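Local coordinates for putative uncharacterized protein (Chaetomium thermophilum var. thermophilum DSM 1495, PDB 5M43) that probably removes phosphate from tyrosine, serine and threonine residues of proteins, as the dual-specificity phosphatase domain of the ribosome-assembly factor Yvh1, at residues T32-V37 and V98-C103. Sequence-based numbering, arbitrary orientation.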
# COMPACT_ATOMS: atom_id res chain seq x y z
N THR A 32 2.03 -10.35 -8.93
CA THR A 32 0.80 -10.76 -9.59
C THR A 32 -0.28 -9.69 -9.56
O THR A 32 -1.25 -9.76 -10.35
CB THR A 32 0.24 -12.02 -8.91
OG1 THR A 32 0.03 -11.76 -7.51
CG2 THR A 32 1.18 -13.21 -9.04
N HIS A 33 -0.15 -8.73 -8.67
CA HIS A 33 -1.18 -7.72 -8.43
C HIS A 33 -0.48 -6.39 -8.33
O HIS A 33 0.52 -6.29 -7.64
CB HIS A 33 -1.97 -7.95 -7.12
CG HIS A 33 -2.85 -9.16 -7.15
ND1 HIS A 33 -2.36 -10.44 -7.20
CD2 HIS A 33 -4.19 -9.26 -7.07
CE1 HIS A 33 -3.38 -11.30 -7.19
NE2 HIS A 33 -4.50 -10.60 -7.12
N ILE A 34 -1.01 -5.37 -9.01
CA ILE A 34 -0.46 -4.02 -8.92
C ILE A 34 -1.58 -3.06 -8.51
O ILE A 34 -2.61 -2.99 -9.20
CB ILE A 34 0.17 -3.56 -10.25
CG1 ILE A 34 1.38 -4.46 -10.60
CG2 ILE A 34 0.57 -2.06 -10.19
CD1 ILE A 34 2.06 -4.07 -11.88
N LEU A 35 -1.38 -2.36 -7.39
CA LEU A 35 -2.24 -1.23 -7.00
C LEU A 35 -1.49 0.05 -7.33
O LEU A 35 -0.44 0.32 -6.73
CB LEU A 35 -2.55 -1.33 -5.51
CG LEU A 35 -3.30 -0.12 -4.94
CD1 LEU A 35 -4.66 0.05 -5.64
CD2 LEU A 35 -3.48 -0.24 -3.43
N SER A 36 -2.03 0.82 -8.28
CA SER A 36 -1.50 2.14 -8.62
C SER A 36 -2.26 3.18 -7.82
O SER A 36 -3.44 3.46 -8.09
CB SER A 36 -1.62 2.41 -10.13
OG SER A 36 -1.06 1.35 -10.90
N VAL A 37 -1.59 3.80 -6.85
CA VAL A 37 -2.22 4.90 -6.11
C VAL A 37 -1.85 6.15 -6.89
O VAL A 37 -1.07 6.99 -6.41
CB VAL A 37 -1.74 4.95 -4.66
CG1 VAL A 37 -2.62 5.89 -3.83
CG2 VAL A 37 -1.82 3.51 -3.99
N VAL A 98 1.34 -11.89 -5.04
CA VAL A 98 2.39 -10.95 -4.67
C VAL A 98 1.95 -9.56 -5.12
O VAL A 98 1.75 -9.33 -6.32
CB VAL A 98 3.74 -11.31 -5.31
CG1 VAL A 98 4.84 -10.19 -5.08
CG2 VAL A 98 4.21 -12.69 -4.76
N VAL A 99 1.83 -8.64 -4.17
CA VAL A 99 1.22 -7.35 -4.43
C VAL A 99 2.26 -6.23 -4.46
O VAL A 99 3.01 -6.05 -3.48
CB VAL A 99 0.18 -6.98 -3.37
CG1 VAL A 99 -0.45 -5.58 -3.67
CG2 VAL A 99 -0.93 -8.05 -3.30
N LEU A 100 2.27 -5.46 -5.55
CA LEU A 100 3.04 -4.21 -5.64
C LEU A 100 2.06 -3.06 -5.47
O LEU A 100 1.05 -3.03 -6.17
CB LEU A 100 3.74 -4.06 -6.99
CG LEU A 100 4.27 -2.65 -7.29
CD1 LEU A 100 5.44 -2.29 -6.30
CD2 LEU A 100 4.79 -2.64 -8.77
N VAL A 101 2.39 -2.11 -4.59
CA VAL A 101 1.67 -0.85 -4.48
C VAL A 101 2.64 0.21 -4.96
O VAL A 101 3.74 0.34 -4.41
CB VAL A 101 1.19 -0.58 -3.05
CG1 VAL A 101 0.35 0.79 -2.99
CG2 VAL A 101 0.33 -1.75 -2.49
N HIS A 102 2.26 0.99 -5.96
CA HIS A 102 3.20 2.03 -6.40
C HIS A 102 2.50 3.37 -6.60
O HIS A 102 1.28 3.46 -6.74
CB HIS A 102 3.91 1.66 -7.76
CG HIS A 102 3.05 1.95 -8.95
ND1 HIS A 102 3.10 3.15 -9.64
CD2 HIS A 102 2.08 1.20 -9.56
CE1 HIS A 102 2.22 3.12 -10.62
NE2 HIS A 102 1.60 1.96 -10.60
N CYS A 103 3.31 4.42 -6.74
CA CYS A 103 2.77 5.74 -7.12
C CYS A 103 3.79 6.39 -8.04
O CYS A 103 4.37 5.69 -8.87
CB CYS A 103 2.45 6.62 -5.90
SG CYS A 103 3.78 6.86 -4.68
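His102 leans its imidazole across from strand 99-102 to strand 33-36 and meets the side chain of Ser36, NE2 lying 2.7 Å from OG in a hydrogen bond that either group could donate. The ring reaches there because its CG sits between the backbone N and the carbonyl carbon (chi1 80°). Its other nitrogen, ND1, donates to Cys103 O at 2.9 Å, so both nitrogens are used and the rotation of the ring is fixed. At the ring edge, in plane, CD2 touches Ile34 CG2 at 3.6 Å, while His40 adds an edge-to-face contact. Ser36 OG is also bonded to His54 NE2, which links three neighbouring strands through side chains. An alanine in place of His102 would probably cost Ser36 one of its two imidazole partners and leave Cys103 O without the ND1 donor. Beneath this polar cluster the strands run parallel, Leu100 N, Leu35 N, His102 N and Val37 N each donating across the gap. On the other face Leu35 and Val101 lie side by side, CD2 4.0 Å from CG1; helix 71-83 covers Leu35, Val99 and Val101. Just past Ser36, Val37 brings its CG2 obliquely to Val101 CG1 at 3.6 Å. At the far end Val98 N donates to Thr32 OG1 at 2.8 Å, and Val98 O accepts from both Thr32 N and His33 N. These are central strands of the protein-tyrosine phosphatase fold, and strand 99-102 leads into the HCxxGxxR signature loop, where Cys103, at the position of the family's nucleophile, lies beside a bound nitrate.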